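Endo-beta-mannanase (Opitutaceae bacterium TAV5, PDB 7BOB) is a homotrimeric exo-beta-1,4-mannosidase of glycoside hydrolase family 5, which probably releases mannose from the ends of beta-mannan chains in the termite hindgut. Local coordinates at residues I18-N23 and N312-W317; T56-V61 and G150-N155; V61-F66 and S98-W103; A189-G194 and P232-L237. All blocks are in the same frame, centred on the assembly; numbering follows the deposited sequence.

Interaction 1 (I18-N23 and N312-W317)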
loop_
_atom_site.group_PDB
_atom_site.type_symbol
_atom_site.label_atom_id
_atom_site.label_comp_id
_atom_site.label_asym_id
_atom_site.label_seq_id
_atom_site.Cartn_x
_atom_site.Cartn_y
_atom_site.Cartn_z
ATOM N N ILE A 18 -40.900 18.868 8.275
ATOM C CA ILE A 18 -40.013 18.086 7.433
ATOM C C ILE A 18 -39.190 19.076 6.616
ATOM O O ILE A 18 -39.722 19.710 5.693
ATOM C CB ILE A 18 -40.789 17.129 6.518
ATOM C CG1 ILE A 18 -41.825 16.302 7.304
ATOM C CG2 ILE A 18 -39.818 16.234 5.781
ATOM C CD1 ILE A 18 -41.250 15.368 8.347
ATOM N N PRO A 19 -37.909 19.257 6.923
ATOM C CA PRO A 19 -37.076 20.122 6.080
ATOM C C PRO A 19 -37.078 19.598 4.652
ATOM O O PRO A 19 -36.874 18.407 4.415
ATOM C CB PRO A 19 -35.694 20.024 6.732
ATOM C CG PRO A 19 -35.981 19.697 8.169
ATOM C CD PRO A 19 -37.201 18.797 8.131
ATOM N N VAL A 20 -37.393 20.472 3.705
ATOM C CA VAL A 20 -37.254 20.161 2.286
ATOM C C VAL A 20 -36.704 21.405 1.601
ATOM O O VAL A 20 -37.074 22.532 1.950
ATOM C CB VAL A 20 -38.577 19.685 1.635
ATOM C CG1 VAL A 20 -39.094 18.394 2.289
ATOM C CG2 VAL A 20 -39.662 20.753 1.694
ATOM N N GLY A 21 -35.814 21.203 0.636
ATOM C CA GLY A 21 -35.156 22.333 -0.010
ATOM C C GLY A 21 -33.861 21.881 -0.667
ATOM O O GLY A 21 -33.721 20.718 -1.051
ATOM N N ALA A 22 -32.920 22.829 -0.767
ATOM C CA ALA A 22 -31.712 22.657 -1.563
ATOM C C ALA A 22 -30.508 23.230 -0.836
ATOM O O ALA A 22 -30.607 24.231 -0.115
ATOM C CB ALA A 22 -31.799 23.349 -2.934
ATOM N N ASN A 23 -29.362 22.589 -1.051
ATOM C CA ASN A 23 -28.085 23.234 -0.791
ATOM C C ASN A 23 -27.865 24.327 -1.834
ATOM O O ASN A 23 -28.234 24.161 -3.003
ATOM C CB ASN A 23 -26.956 22.199 -0.839
ATOM C CG ASN A 23 -27.120 21.112 0.212
ATOM O OD1 ASN A 23 -26.568 21.207 1.313
ATOM N ND2 ASN A 23 -27.882 20.062 -0.125
ATOM N N ASN A 312 -35.481 12.283 8.143
ATOM C CA ASN A 312 -36.409 13.288 8.655
ATOM C C ASN A 312 -36.415 14.568 7.828
ATOM O O ASN A 312 -36.929 15.590 8.292
ATOM C CB ASN A 312 -36.126 13.594 10.132
ATOM C CG ASN A 312 -34.741 14.170 10.369
ATOM O OD1 ASN A 312 -34.083 14.643 9.442
ATOM N ND2 ASN A 312 -34.294 14.143 11.628
ATOM N N GLY A 313 -35.871 14.539 6.618
ATOM C CA GLY A 313 -35.786 15.735 5.798
ATOM C C GLY A 313 -34.918 15.497 4.581
ATOM O O GLY A 313 -34.162 14.520 4.543
ATOM N N TYR A 314 -35.033 16.359 3.568
ATOM C CA TYR A 314 -34.504 16.073 2.234
ATOM C C TYR A 314 -34.026 17.371 1.609
ATOM O O TYR A 314 -34.834 18.275 1.371
ATOM C CB TYR A 314 -35.562 15.403 1.335
ATOM C CG TYR A 314 -36.285 14.274 2.030
ATOM C CD1 TYR A 314 -35.894 12.938 1.858
ATOM C CD2 TYR A 314 -37.357 14.546 2.875
ATOM C CE1 TYR A 314 -36.556 11.919 2.518
ATOM C CE2 TYR A 314 -38.009 13.548 3.537
ATOM C CZ TYR A 314 -37.615 12.236 3.362
ATOM O OH TYR A 314 -38.309 11.267 4.045
ATOM N N LEU A 315 -32.728 17.454 1.331
ATOM C CA LEU A 315 -32.117 18.640 0.741
ATOM C C LEU A 315 -31.337 18.233 -0.499
ATOM O O LEU A 315 -30.394 17.438 -0.415
ATOM C CB LEU A 315 -31.197 19.354 1.739
ATOM C CG LEU A 315 -31.843 19.789 3.057
ATOM C CD1 LEU A 315 -30.812 20.448 3.951
ATOM C CD2 LEU A 315 -32.999 20.731 2.778
ATOM N N TRP A 316 -31.731 18.780 -1.638
ATOM C CA TRP A 316 -31.117 18.446 -2.907
ATOM C C TRP A 316 -29.763 19.141 -3.071
ATOM O O TRP A 316 -29.536 20.236 -2.547
ATOM C CB TRP A 316 -32.074 18.839 -4.025
ATOM C CG TRP A 316 -31.480 18.870 -5.374
ATOM C CD1 TRP A 316 -30.854 19.924 -5.975
ATOM C CD2 TRP A 316 -31.484 17.806 -6.323
ATOM N NE1 TRP A 316 -30.470 19.580 -7.244
ATOM C CE2 TRP A 316 -30.840 18.279 -7.480
ATOM C CE3 TRP A 316 -31.984 16.502 -6.310
ATOM C CZ2 TRP A 316 -30.656 17.482 -8.612
ATOM C CZ3 TRP A 316 -31.810 15.713 -7.437
ATOM C CH2 TRP A 316 -31.160 16.210 -8.575
ATOM N N TRP A 317 -28.857 18.490 -3.812
ATOM C CA TRP A 317 -27.594 19.095 -4.240
ATOM C C TRP A 317 -27.582 19.211 -5.760
ATOM O O TRP A 317 -27.628 18.195 -6.449
ATOM C CB TRP A 317 -26.356 18.283 -3.797
ATOM C CG TRP A 317 -25.150 19.132 -4.068
ATOM C CD1 TRP A 317 -24.584 19.397 -5.290
ATOM C CD2 TRP A 317 -24.450 19.941 -3.117
ATOM N NE1 TRP A 317 -23.556 20.313 -5.148
ATOM C CE2 TRP A 317 -23.451 20.658 -3.825
ATOM C CE3 TRP A 317 -24.545 20.107 -1.732
ATOM C CZ2 TRP A 317 -22.576 21.546 -3.196
ATOM C CZ3 TRP A 317 -23.668 21.004 -1.102
ATOM C CH2 TRP A 317 -22.706 21.707 -1.837
#
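On segment 18-23 the side chain of N23 leans across W317, then turns its amide to polar partners. N23 CB stands 3.3 Å from W317 CE3, and N23 CG follows at 3.4 Å from W317 CE3; the amide and indole planes are 35° apart and the two side chains cross at about a right angle. At the tip, OD1 is held by R58, while N23 ND2 donates both to Q280 O and, over 2.9 Å, to W316 O. That carbonyl oxygen has a second donor from the same residue. N23 N meets W316 O almost along the C=O axis at 2.8 Å, whereas ND2 comes from 63° above the carbonyl plane. These bonds lie on the seam of the family 5 (beta/alpha)8 barrel, where its first strand, 20-23, pairs in parallel with its eighth, 311-316. Further back, Y314 N donates to P19 O (2.9 Å) and W316 N to G21 O (2.8 Å); G21 N reaches Y314 O by a longer, more bent bond. L315 CD2 packs 3.6 Å from G21 N. On the face turned to helix 352-364, the edge of the Y314 ring brings CE2 within 3.9 Å of I18 CG2.

Interaction 2 (T56-V61 and G150-N155)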
loop_
_atom_site.group_PDB
_atom_site.type_symbol
_atom_site.label_atom_id
_atom_site.label_comp_id
_atom_site.label_asym_id
_atom_site.label_seq_id
_atom_site.Cartn_x
_atom_site.Cartn_y
_atom_site.Cartn_z
ATOM N N THR A 56 -36.574 25.087 3.791
ATOM C CA THR A 56 -35.225 25.170 4.338
ATOM C C THR A 56 -34.217 25.432 3.220
ATOM O O THR A 56 -34.445 25.114 2.051
ATOM C CB THR A 56 -34.824 23.887 5.074
ATOM O OG1 THR A 56 -35.084 22.772 4.222
ATOM C CG2 THR A 56 -35.626 23.697 6.359
ATOM N N VAL A 57 -33.085 26.029 3.590
ATOM C CA VAL A 57 -31.995 26.227 2.646
ATOM C C VAL A 57 -30.704 26.024 3.417
ATOM O O VAL A 57 -30.505 26.640 4.473
ATOM C CB VAL A 57 -32.033 27.606 1.955
ATOM C CG1 VAL A 57 -32.021 28.781 2.971
ATOM C CG2 VAL A 57 -30.887 27.732 0.911
ATOM N N ARG A 58 -29.859 25.110 2.932
ATOM C CA ARG A 58 -28.536 24.896 3.499
ATOM C C ARG A 58 -27.527 25.754 2.745
ATOM O O ARG A 58 -27.479 25.732 1.508
ATOM C CB ARG A 58 -28.133 23.425 3.419
ATOM C CG ARG A 58 -26.741 23.138 3.975
ATOM C CD ARG A 58 -26.558 21.662 4.224
ATOM N NE ARG A 58 -25.253 21.308 4.778
ATOM C CZ ARG A 58 -24.358 20.512 4.170
ATOM N NH1 ARG A 58 -24.590 20.013 2.957
ATOM N NH2 ARG A 58 -23.221 20.215 4.778
ATOM N N PHE A 59 -26.735 26.519 3.484
ATOM C CA PHE A 59 -25.707 27.323 2.854
ATOM C C PHE A 59 -24.464 27.324 3.738
ATOM O O PHE A 59 -24.494 26.901 4.898
ATOM C CB PHE A 59 -26.224 28.737 2.545
ATOM C CG PHE A 59 -26.533 29.568 3.759
ATOM C CD1 PHE A 59 -27.847 29.845 4.109
ATOM C CD2 PHE A 59 -25.519 30.125 4.524
ATOM C CE1 PHE A 59 -28.147 30.626 5.207
ATOM C CE2 PHE A 59 -25.818 30.920 5.639
ATOM C CZ PHE A 59 -27.127 31.157 5.978
ATOM N N PHE A 60 -23.363 27.817 3.189
ATOM C CA PHE A 60 -22.052 27.534 3.748
ATOM C C PHE A 60 -21.330 28.819 4.110
ATOM O O PHE A 60 -21.126 29.693 3.259
ATOM C CB PHE A 60 -21.263 26.688 2.754
ATOM C CG PHE A 60 -22.059 25.544 2.250
ATOM C CD1 PHE A 60 -22.237 24.420 3.036
ATOM C CD2 PHE A 60 -22.734 25.630 1.040
ATOM C CE1 PHE A 60 -23.020 23.347 2.587
ATOM C CE2 PHE A 60 -23.513 24.588 0.595
ATOM C CZ PHE A 60 -23.663 23.446 1.373
ATOM N N VAL A 61 -20.957 28.928 5.381
ATOM C CA VAL A 61 -20.175 30.053 5.877
ATOM C C VAL A 61 -18.716 29.713 5.599
ATOM O O VAL A 61 -18.080 28.981 6.364
ATOM C CB VAL A 61 -20.465 30.299 7.369
ATOM C CG1 VAL A 61 -19.719 31.514 7.890
ATOM C CG2 VAL A 61 -21.977 30.480 7.583
ATOM N N GLY A 150 -31.509 24.045 12.578
ATOM C CA GLY A 150 -30.275 23.496 13.104
ATOM C C GLY A 150 -29.050 24.254 12.617
ATOM O O GLY A 150 -29.084 25.011 11.651
ATOM N N ILE A 151 -27.940 24.049 13.316
ATOM C CA ILE A 151 -26.643 24.571 12.899
ATOM C C ILE A 151 -25.785 23.401 12.424
ATOM O O ILE A 151 -25.554 22.446 13.174
ATOM C CB ILE A 151 -25.952 25.351 14.027
ATOM C CG1 ILE A 151 -26.804 26.586 14.396
ATOM C CG2 ILE A 151 -24.512 25.724 13.617
ATOM C CD1 ILE A 151 -26.430 27.216 15.718
ATOM N N ASP A 152 -25.308 23.490 11.183
ATOM C CA ASP A 152 -24.491 22.456 10.555
ATOM C C ASP A 152 -23.018 22.680 10.905
ATOM O O ASP A 152 -22.429 23.698 10.518
ATOM C CB ASP A 152 -24.704 22.473 9.040
ATOM C CG ASP A 152 -24.140 21.249 8.355
ATOM O OD1 ASP A 152 -24.147 20.173 8.985
ATOM O OD2 ASP A 152 -23.695 21.354 7.189
ATOM N N LEU A 153 -22.430 21.727 11.629
ATOM C CA LEU A 153 -21.038 21.843 12.078
ATOM C C LEU A 153 -20.085 22.141 10.922
ATOM O O LEU A 153 -19.198 22.996 11.030
ATOM C CB LEU A 153 -20.628 20.552 12.784
ATOM C CG LEU A 153 -19.313 20.570 13.553
ATOM C CD1 LEU A 153 -19.251 21.832 14.429
ATOM C CD2 LEU A 153 -19.204 19.316 14.388
ATOM N N GLY A 154 -20.240 21.433 9.815
ATOM C CA GLY A 154 -19.434 21.713 8.641
ATOM C C GLY A 154 -19.832 20.752 7.548
ATOM O O GLY A 154 -20.631 19.840 7.758
ATOM N N ASN A 155 -19.273 20.968 6.367
ATOM C CA ASN A 155 -19.600 20.145 5.220
ATOM C C ASN A 155 -18.600 18.995 5.075
ATOM O O ASN A 155 -17.422 19.220 4.769
ATOM C CB ASN A 155 -19.636 20.951 3.935
ATOM C CG ASN A 155 -20.129 20.099 2.801
ATOM O OD1 ASN A 155 -21.051 19.318 3.006
ATOM N ND2 ASN A 155 -19.485 20.172 1.642
#
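Strands 56-62 and 151-154 are the second and fourth of the (beta/alpha)8 barrel, and with strand 94-101 between them they meet here through side chains, the CA atoms of R58 and D152 being 8.5 Å apart. R58 makes the span with a chain extended from CG to NE and CG anti to the backbone N (chi1 179°). Its guanidinium holds D152 side-on, with both nitrogens on a single oxygen: R58 NE lies 2.9 Å from D152 OD2 and R58 NH2 2.7 Å from D152 OD2. NH2 uses the syn lone pair of OD2, whereas NE arrives from above the carboxylate plane, 53° out of it. S98 OG bonds to OD2 as well, giving this oxygen three partners, and the other carboxylate oxygen, OD1, is taken by Q280 NE2. The second bond of R58 NH2 goes to N155 OD1 at 2.9 Å, while N155 ND2 is bound to W103 O. NH1 completes the set with a salt bridge to E281 OE2 and a hydrogen bond to N23 OD1, so five bonds match the five N-H groups of the guanidinium. Family 5 enzymes carry their nucleophile at the end of the seventh strand, where E281 lies, and their acid/base directly after an asparagine like N155, so R58 would be expected to steady E281 and keep it ionised. The edge of the F60 ring points at the guanidinium, F60 CE1 standing 3.5 Å above the centre of the R58 guanidinium plane.

Interaction 3 (V61-F66 and S98-W103)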
loop_
_atom_site.group_PDB
_atom_site.type_symbol
_atom_site.label_atom_id
_atom_site.label_comp_id
_atom_site.label_asym_id
_atom_site.label_seq_id
_atom_site.Cartn_x
_atom_site.Cartn_y
_atom_site.Cartn_z
ATOM N N VAL A 61 -20.957 28.928 5.381
ATOM C CA VAL A 61 -20.175 30.053 5.877
ATOM C C VAL A 61 -18.716 29.713 5.599
ATOM O O VAL A 61 -18.080 28.981 6.364
ATOM C CB VAL A 61 -20.465 30.299 7.369
ATOM C CG1 VAL A 61 -19.719 31.514 7.890
ATOM C CG2 VAL A 61 -21.977 30.480 7.583
ATOM N N ARG A 62 -18.194 30.172 4.464
ATOM C CA ARG A 62 -16.844 29.789 4.060
ATOM C C ARG A 62 -15.831 30.518 4.944
ATOM O O ARG A 62 -15.691 31.749 4.866
ATOM C CB ARG A 62 -16.618 30.077 2.579
ATOM C CG ARG A 62 -15.465 29.274 2.007
ATOM C CD ARG A 62 -15.318 29.452 0.498
ATOM N NE ARG A 62 -15.012 30.834 0.134
ATOM C CZ ARG A 62 -14.500 31.191 -1.038
ATOM N NH1 ARG A 62 -14.227 30.268 -1.954
ATOM N NH2 ARG A 62 -14.240 32.460 -1.292
ATOM N N TRP A 63 -15.141 29.744 5.790
ATOM C CA TRP A 63 -14.252 30.260 6.833
ATOM C C TRP A 63 -13.224 31.276 6.344
ATOM O O TRP A 63 -13.091 32.327 6.988
ATOM C CB TRP A 63 -13.547 29.085 7.522
ATOM C CG TRP A 63 -12.916 29.413 8.836
ATOM C CD1 TRP A 63 -12.891 30.627 9.460
ATOM C CD2 TRP A 63 -12.222 28.501 9.702
ATOM N NE1 TRP A 63 -12.218 30.530 10.656
ATOM C CE2 TRP A 63 -11.797 29.235 10.826
ATOM C CE3 TRP A 63 -11.911 27.138 9.628
ATOM C CZ2 TRP A 63 -11.092 28.653 11.877
ATOM C CZ3 TRP A 63 -11.204 26.563 10.669
ATOM C CH2 TRP A 63 -10.804 27.327 11.783
ATOM N N PRO A 64 -12.456 31.038 5.268
ATOM C CA PRO A 64 -11.512 32.082 4.820
ATOM C C PRO A 64 -12.186 33.414 4.571
ATOM O O PRO A 64 -11.598 34.464 4.871
ATOM C CB PRO A 64 -10.930 31.509 3.525
ATOM C CG PRO A 64 -11.908 30.396 3.111
ATOM C CD PRO A 64 -12.380 29.838 4.411
ATOM N N ASP A 65 -13.413 33.403 4.036
ATOM C CA ASP A 65 -14.101 34.661 3.773
ATOM C C ASP A 65 -14.320 35.434 5.062
ATOM O O ASP A 65 -14.202 36.666 5.088
ATOM C CB ASP A 65 -15.447 34.395 3.088
ATOM C CG ASP A 65 -15.306 33.849 1.675
ATOM O OD1 ASP A 65 -14.442 34.315 0.908
ATOM O OD2 ASP A 65 -16.100 32.960 1.316
ATOM N N PHE A 66 -14.623 34.726 6.148
ATOM C CA PHE A 66 -15.097 35.370 7.368
ATOM C C PHE A 66 -13.980 35.652 8.372
ATOM O O PHE A 66 -14.152 36.520 9.235
ATOM C CB PHE A 66 -16.181 34.512 8.039
ATOM C CG PHE A 66 -17.547 34.620 7.392
ATOM C CD1 PHE A 66 -17.839 33.918 6.223
ATOM C CD2 PHE A 66 -18.548 35.430 7.957
ATOM C CE1 PHE A 66 -19.105 34.011 5.618
ATOM C CE2 PHE A 66 -19.814 35.529 7.356
ATOM C CZ PHE A 66 -20.095 34.827 6.185
ATOM N N SER A 98 -23.778 26.246 7.564
ATOM C CA SER A 98 -22.712 25.266 7.760
ATOM C C SER A 98 -21.420 26.025 8.008
ATOM O O SER A 98 -21.018 26.839 7.170
ATOM C CB SER A 98 -22.596 24.346 6.545
ATOM O OG SER A 98 -21.653 23.305 6.749
ATOM N N LEU A 99 -20.778 25.756 9.157
ATOM C CA LEU A 99 -19.691 26.594 9.675
ATOM C C LEU A 99 -18.333 26.217 9.091
ATOM O O LEU A 99 -17.656 27.051 8.473
ATOM C CB LEU A 99 -19.636 26.504 11.207
ATOM C CG LEU A 99 -20.952 26.861 11.921
ATOM C CD1 LEU A 99 -20.748 27.132 13.411
ATOM C CD2 LEU A 99 -21.649 28.055 11.264
ATOM N N PHE A 100 -17.902 24.970 9.308
ATOM C CA PHE A 100 -16.522 24.573 9.041
ATOM C C PHE A 100 -16.430 24.102 7.596
ATOM O O PHE A 100 -16.546 22.922 7.273
ATOM C CB PHE A 100 -16.065 23.524 10.048
ATOM C CG PHE A 100 -15.695 24.112 11.387
ATOM C CD1 PHE A 100 -14.489 24.780 11.557
ATOM C CD2 PHE A 100 -16.562 24.028 12.462
ATOM C CE1 PHE A 100 -14.153 25.347 12.788
ATOM C CE2 PHE A 100 -16.234 24.583 13.700
ATOM C CZ PHE A 100 -15.041 25.249 13.865
ATOM N N VAL A 101 -16.262 25.078 6.711
ATOM C CA VAL A 101 -16.228 24.878 5.268
ATOM C C VAL A 101 -15.073 25.724 4.742
ATOM O O VAL A 101 -15.173 26.953 4.723
ATOM C CB VAL A 101 -17.545 25.294 4.590
ATOM C CG1 VAL A 101 -17.494 25.011 3.111
ATOM C CG2 VAL A 101 -18.753 24.590 5.226
ATOM N N GLY A 102 -13.980 25.081 4.330
ATOM C CA GLY A 102 -13.838 23.638 4.384
ATOM C C GLY A 102 -13.976 22.938 3.042
ATOM O O GLY A 102 -13.698 23.517 1.987
ATOM N N TRP A 103 -14.413 21.683 3.108
ATOM C CA TRP A 103 -14.579 20.838 1.930
ATOM C C TRP A 103 -15.794 21.272 1.123
ATOM O O TRP A 103 -16.878 21.453 1.684
ATOM C CB TRP A 103 -14.756 19.399 2.392
ATOM C CG TRP A 103 -14.884 18.348 1.310
ATOM C CD1 TRP A 103 -16.026 17.973 0.661
ATOM C CD2 TRP A 103 -13.840 17.505 0.808
ATOM N NE1 TRP A 103 -15.759 16.962 -0.225
ATOM C CE2 TRP A 103 -14.425 16.651 -0.157
ATOM C CE3 TRP A 103 -12.466 17.394 1.071
ATOM C CZ2 TRP A 103 -13.683 15.696 -0.866
ATOM C CZ3 TRP A 103 -11.723 16.437 0.368
ATOM C CH2 TRP A 103 -12.340 15.597 -0.587
#
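Two backbone bonds and one aromatic pair carry the contact. V61 N donates to S98 O at 2.8 Å, nearly along the C=O axis, and W63 N to V101 O at 3.0 Å within the carbonyl plane. Beside them the edge of F100 meets the face of the W63 six-membered ring in a T-shaped stack, with centroids 5.4 Å apart, planes at 87°, and F100 CE1 3.8 Å from W63 CZ3. The pairing joins the second and third strands of the barrel where 56-62 gives way to helix 63-66 and where the chain after L99 turns a corner at F100, the centre of an inverse gamma turn. Beyond this shell, Y133 of helix 124-141 stacks on W63, and W174 packs edge-to-face with F100. R62, at the N-cap position, brushes V101 O with its CG, and its guanidinium grips D65 side-on, NE to OD2 at 2.7 Å and NH2 to OD1 at 2.9 Å; E32 pairs with its NH1. One close approach is not a bond: V61 O and L99 O are both acceptors, 2.9 Å apart. Since a carbonyl can only accept, the Y133 hydroxyl bonded to L99 O should draw charge from it and ease the repulsion.

Interaction 4 (A189-G194 and P232-L237)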
loop_
_atom_site.group_PDB
_atom_site.type_symbol
_atom_site.label_atom_id
_atom_site.label_comp_id
_atom_site.label_asym_id
_atom_site.label_seq_id
_atom_site.Cartn_x
_atom_site.Cartn_y
_atom_site.Cartn_z
ATOM N N ALA A 189 -29.379 24.812 20.816
ATOM C CA ALA A 189 -29.394 24.675 19.368
ATOM C C ALA A 189 -29.351 23.206 18.949
ATOM O O ALA A 189 -28.811 22.339 19.652
ATOM C CB ALA A 189 -28.207 25.421 18.753
ATOM N N LEU A 190 -29.942 22.937 17.787
ATOM C CA LEU A 190 -29.769 21.673 17.090
ATOM C C LEU A 190 -28.521 21.774 16.214
ATOM O O LEU A 190 -28.431 22.649 15.342
ATOM C CB LEU A 190 -31.002 21.339 16.255
ATOM C CG LEU A 190 -32.301 21.081 17.032
ATOM C CD1 LEU A 190 -33.381 20.495 16.134
ATOM C CD2 LEU A 190 -32.047 20.176 18.226
ATOM N N ILE A 191 -27.548 20.904 16.476
ATOM C CA ILE A 191 -26.306 20.827 15.713
ATOM C C ILE A 191 -26.313 19.536 14.902
ATOM O O ILE A 191 -26.622 18.458 15.426
ATOM C CB ILE A 191 -25.076 20.908 16.634
ATOM C CG1 ILE A 191 -25.200 22.130 17.552
ATOM C CG2 ILE A 191 -23.804 21.011 15.824
ATOM C CD1 ILE A 191 -24.128 22.209 18.610
ATOM N N LEU A 192 -26.016 19.657 13.615
ATOM C CA LEU A 192 -25.881 18.519 12.727
ATOM C C LEU A 192 -24.407 18.351 12.397
ATOM O O LEU A 192 -23.639 19.321 12.417
ATOM C CB LEU A 192 -26.686 18.706 11.442
ATOM C CG LEU A 192 -28.124 19.218 11.578
ATOM C CD1 LEU A 192 -28.216 20.706 11.357
ATOM C CD2 LEU A 192 -28.991 18.509 10.575
ATOM N N SER A 193 -24.017 17.108 12.096
ATOM C CA SER A 193 -22.615 16.828 11.803
ATOM C C SER A 193 -22.209 17.339 10.428
ATOM O O SER A 193 -21.127 17.903 10.281
ATOM C CB SER A 193 -22.344 15.325 11.896
ATOM O OG SER A 193 -22.727 14.676 10.698
ATOM N N GLY A 194 -23.042 17.155 9.407
ATOM C CA GLY A 194 -22.635 17.458 8.048
ATOM C C GLY A 194 -21.876 16.340 7.338
ATOM O O GLY A 194 -21.407 16.545 6.207
ATOM N N PRO A 232 -19.973 13.584 19.933
ATOM C CA PRO A 232 -20.505 14.289 21.102
ATOM C C PRO A 232 -21.076 15.643 20.721
ATOM O O PRO A 232 -20.510 16.376 19.907
ATOM C CB PRO A 232 -19.284 14.434 22.011
ATOM C CG PRO A 232 -18.127 14.431 21.050
ATOM C CD PRO A 232 -18.513 13.429 20.004
ATOM N N GLY A 233 -22.223 15.961 21.307
ATOM C CA GLY A 233 -22.837 17.244 21.048
ATOM C C GLY A 233 -23.611 17.353 19.754
ATOM O O GLY A 233 -24.075 18.452 19.434
ATOM N N ILE A 234 -23.782 16.260 19.004
ATOM C CA ILE A 234 -24.485 16.285 17.722
ATOM C C ILE A 234 -25.904 15.765 17.933
ATOM O O ILE A 234 -26.091 14.624 18.371
ATOM C CB ILE A 234 -23.746 15.450 16.665
ATOM C CG1 ILE A 234 -22.362 16.058 16.384
ATOM C CG2 ILE A 234 -24.585 15.358 15.393
ATOM C CD1 ILE A 234 -22.441 17.379 15.679
ATOM N N ASP A 235 -26.910 16.592 17.641
ATOM C CA ASP A 235 -28.290 16.167 17.858
ATOM C C ASP A 235 -28.856 15.410 16.672
ATOM O O ASP A 235 -29.710 14.543 16.856
ATOM C CB ASP A 235 -29.204 17.378 18.154
ATOM C CG ASP A 235 -28.699 18.215 19.306
ATOM O OD1 ASP A 235 -28.806 17.770 20.469
ATOM O OD2 ASP A 235 -28.156 19.310 19.050
ATOM N N VAL A 236 -28.438 15.749 15.455
ATOM C CA VAL A 236 -29.016 15.181 14.243
ATOM C C VAL A 236 -27.887 14.630 13.379
ATOM O O VAL A 236 -27.070 15.397 12.854
ATOM C CB VAL A 236 -29.827 16.209 13.444
ATOM C CG1 VAL A 236 -30.387 15.545 12.202
ATOM C CG2 VAL A 236 -30.953 16.811 14.302
ATOM N N LEU A 237 -27.859 13.314 13.208
ATOM C CA LEU A 237 -26.936 12.704 12.260
ATOM C C LEU A 237 -27.343 13.104 10.849
ATOM O O LEU A 237 -28.511 13.412 10.587
ATOM C CB LEU A 237 -26.966 11.186 12.404
ATOM C CG LEU A 237 -26.756 10.704 13.837
ATOM C CD1 LEU A 237 -26.711 9.162 13.891
ATOM C CD2 LEU A 237 -25.463 11.310 14.395
#
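I191 O is gripped by two successive backbone N-H groups. D235 N approaches I191 O at 2.9 Å by a rather bent bond, and V236 N at 3.3 Å by a straighter one; both lie in the plane of the carbonyl. The N-H of the same isoleucine is used too: I191 N points at D235 OD2 over 3.1 Å with an angle of 167° at the hydrogen, meeting the anti lone pair of the carboxylate. R183 NH2 forms a salt bridge with that oxygen. The nearby A189 O, itself an acceptor 3.2 Å from D235 OD2, is bonded to R183 NH1, so the guanidinium supplies positive charge where two oxygens would otherwise probably repel each other. The contact lies where the fifth strand of the (beta/alpha)8 barrel meets the approach to the sixth: 191-192 is the fifth strand, and 232-236 is the last part of the loop that leads into 237-241. A single backbone bridge, L192 with V236, joins them, and the touching parts run 78° apart. Apolar branches pack alongside the bonds. L192 and V236 lie side by side, pointing the same way, with L192 CD2 3.7 Å from V236 CG1, and both rest on L278 of strand 277-282. I191 and I234 cross at about a right angle, so that I191 CG2 comes 3.9 Å from I234 CD1, while I234 CG2 sits 3.8 Å from S193 N. At the other end, L190 CD2 packs against the stem of the aspartate, 4.0 Å from D235 CB.

Overall arrangement
All four contacts belong to one (beta/alpha)8 barrel and sample its circuit of strands. Along the chain, interaction 1 encloses the others; interaction 3 is nested within interaction 2, and interaction 4 follows both. Interactions 2 and 3 share V61 and strand 56-62, their centres 10 Å apart. Interaction 2 lies about 11 Å, centre to centre, from interaction 1, which it meets through N23 and R58, and equally far from interaction 4, which it meets where strands 151-154 and 191-192 pair. Interactions 1 and 3 are farthest apart, centres about 20 Å. Interaction 1 pairs the first strand with the eighth, and the single bridge of interaction 4 links the fifth to the lead-in of the sixth, consistent with barrel closure round the polar network of interaction 2.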